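Local coordinates for predicted protein (Phaeodactylum tricornutum CCAP 1055/1, PDB 5Z5M) that probably catalyses the last two steps from urate to (S)-allantoin, hydrolysing 5-hydroxyisourate and then decarboxylating the product stereoselectively, at residues I128-N133 with L159-K164. Residues are numbered along the deposited sequence; the frame is centred on the assembly and turned at random.
Sequences ILAVRN and LEQVHK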
loop_
_atom_site.group_PDB
_atom_site.type_symbol
_atom_site.label_atom_id
_atom_site.label_comp_id
_atom_site.label_asym_id
_atom_site.label_seq_id
_atom_site.Cartn_x
_atom_site.Cartn_y
_atom_site.Cartn_z
ATOM N N ILE A 128 29.978 1.326 -15.549
ATOM C CA ILE A 128 30.257 1.036 -14.155
ATOM C C ILE A 128 28.998 0.520 -13.467
ATOM O O ILE A 128 27.918 1.091 -13.618
ATOM C CB ILE A 128 30.794 2.286 -13.426
ATOM C CG1 ILE A 128 32.045 2.804 -14.137
ATOM C CG2 ILE A 128 31.090 1.982 -11.959
ATOM C CD1 ILE A 128 32.531 4.143 -13.620
ATOM N N LEU A 129 29.140 -0.576 -12.729
ATOM C CA LEU A 129 28.017 -1.185 -12.026
ATOM C C LEU A 129 28.438 -1.694 -10.650
ATOM O O LEU A 129 29.314 -2.554 -10.538
ATOM C CB LEU A 129 27.424 -2.331 -12.851
ATOM C CG LEU A 129 26.183 -2.985 -12.244
ATOM C CD1 LEU A 129 25.040 -1.982 -12.123
ATOM C CD2 LEU A 129 25.745 -4.190 -13.059
ATOM N N ALA A 130 27.816 -1.152 -9.608
ATOM C CA ALA A 130 28.109 -1.566 -8.242
ATOM C C ALA A 130 27.026 -2.492 -7.705
ATOM O O ALA A 130 26.012 -2.032 -7.179
ATOM C CB ALA A 130 28.247 -0.354 -7.342
ATOM N N VAL A 131 27.231 -3.795 -7.846
ATOM C CA VAL A 131 26.282 -4.774 -7.327
ATOM C C VAL A 131 27.024 -5.854 -6.540
ATOM O O VAL A 131 28.088 -6.319 -6.957
ATOM C CB VAL A 131 25.452 -5.441 -8.462
ATOM C CG1 VAL A 131 24.558 -6.556 -7.912
ATOM C CG2 VAL A 131 24.627 -4.408 -9.212
ATOM N N ARG A 132 26.479 -6.223 -5.386
ATOM C CA ARG A 132 27.040 -7.300 -4.581
ATOM C C ARG A 132 26.675 -8.660 -5.162
ATOM O O ARG A 132 25.499 -9.018 -5.220
ATOM C CB ARG A 132 26.551 -7.190 -3.138
ATOM C CG ARG A 132 27.110 -5.985 -2.417
ATOM C CD ARG A 132 26.708 -5.971 -0.962
ATOM N NE ARG A 132 27.386 -4.900 -0.241
ATOM C CZ ARG A 132 28.554 -5.040 0.376
ATOM N NH1 ARG A 132 29.180 -6.208 0.360
ATOM N NH2 ARG A 132 29.095 -4.010 1.011
ATOM N N ASN A 133 27.696 -9.405 -5.581
ATOM C CA ASN A 133 27.523 -10.726 -6.187
ATOM C C ASN A 133 26.507 -10.705 -7.321
ATOM O O ASN A 133 25.474 -11.376 -7.263
ATOM C CB ASN A 133 27.110 -11.755 -5.132
ATOM N N LEU A 159 28.343 8.116 -11.541
ATOM C CA LEU A 159 28.857 8.722 -10.317
ATOM C C LEU A 159 28.193 8.109 -9.086
ATOM O O LEU A 159 28.841 7.926 -8.059
ATOM C CB LEU A 159 28.653 10.238 -10.334
ATOM C CG LEU A 159 29.559 11.044 -11.268
ATOM C CD1 LEU A 159 29.114 12.497 -11.317
ATOM C CD2 LEU A 159 31.018 10.943 -10.845
ATOM N N GLU A 160 26.908 7.787 -9.190
ATOM C CA GLU A 160 26.222 7.084 -8.106
ATOM C C GLU A 160 26.868 5.718 -7.885
ATOM O O GLU A 160 27.075 5.301 -6.747
ATOM C CB GLU A 160 24.726 6.938 -8.407
ATOM C CG GLU A 160 23.949 8.245 -8.272
ATOM C CD GLU A 160 22.495 8.144 -8.712
ATOM O OE1 GLU A 160 22.085 7.086 -9.248
ATOM O OE2 GLU A 160 21.759 9.135 -8.512
ATOM N N GLN A 161 27.203 5.035 -8.979
ATOM C CA GLN A 161 27.852 3.731 -8.890
ATOM C C GLN A 161 29.236 3.807 -8.232
ATOM O O GLN A 161 29.579 2.939 -7.432
ATOM C CB GLN A 161 27.964 3.083 -10.278
ATOM C CG GLN A 161 26.619 2.848 -10.994
ATOM C CD GLN A 161 25.684 1.890 -10.260
ATOM O OE1 GLN A 161 26.097 0.836 -9.776
ATOM N NE2 GLN A 161 24.412 2.256 -10.182
ATOM N N VAL A 162 30.036 4.833 -8.538
ATOM C CA VAL A 162 31.370 4.885 -7.941
ATOM C C VAL A 162 31.292 5.164 -6.435
ATOM O O VAL A 162 32.118 4.669 -5.676
ATOM C CB VAL A 162 32.303 5.936 -8.615
ATOM C CG1 VAL A 162 32.446 5.649 -10.104
ATOM C CG2 VAL A 162 31.824 7.349 -8.375
ATOM N N HIS A 163 30.296 5.931 -6.001
ATOM C CA HIS A 163 30.118 6.171 -4.570
ATOM C C HIS A 163 29.711 4.886 -3.876
ATOM O O HIS A 163 30.094 4.647 -2.736
ATOM C CB HIS A 163 29.067 7.252 -4.303
ATOM C CG HIS A 163 29.500 8.628 -4.707
ATOM N ND1 HIS A 163 30.724 9.154 -4.362
ATOM C CD2 HIS A 163 28.862 9.589 -5.414
ATOM C CE1 HIS A 163 30.828 10.379 -4.847
ATOM N NE2 HIS A 163 29.707 10.669 -5.485
ATOM N N LYS A 164 28.924 4.064 -4.566
ATOM C CA LYS A 164 28.490 2.796 -3.999
ATOM C C LYS A 164 29.682 1.858 -3.861
ATOM O O LYS A 164 29.766 1.094 -2.911
ATOM C CB LYS A 164 27.403 2.155 -4.865
ATOM C CG LYS A 164 26.046 2.822 -4.756
ATOM C CD LYS A 164 25.170 2.484 -5.957
ATOM C CE LYS A 164 24.780 1.018 -5.972
ATOM N NZ LYS A 164 23.788 0.713 -7.045
#
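An extended piece of loop, residues 128-133, runs past one face of the helical segment 159-164, the backbones coming nearest where CA of Ala130 lies 5.3 Å from CA of Gln161. The methyl group of Ala130 points at the helix, small enough to let the chains approach this closely; its CB rests 3.6 Å from CB of Lys164. Gln161 carries the polar link. With CG anti to its own carbonyl carbon, the bend at chi2 (-62°) swings the amide so that OE1 accepts a hydrogen bond from Ala130 N. The bond from Ala130 N to Gln161 OE1 is short, 2.6 Å, nearly straight at 170°, and lies in the carbonyl plane, so a buried peptide N-H of a loop without regular secondary structure is satisfied by a side chain. An alanine in place of Gln161 would remove that acceptor and would probably leave the Ala130 N-H without a partner and the loop less firmly held. Ile128 brings branched apolar bulk: its CG2 packs 3.7 Å from CB of Gln161, while CD1, on the other branch, reaches CG1 of Val162 at 3.8 Å. Lys164 is long and flexible enough, bending at chi3, to lay CE, probably polarised by the adjoining ammonium group, 3.5 Å from Ala130 O while its NZ reaches a weak hydrogen bond to Thr260 O of a second subunit. Within the OHCU decarboxylase region, the contact thus seats the connection between helices 106-123 and 136-146 on helix 151-173; Leu72 of helix 65-73 covers Ile128 and Val162, and Arg146 of helix 136-146 hydrogen-bonds Ile128 O.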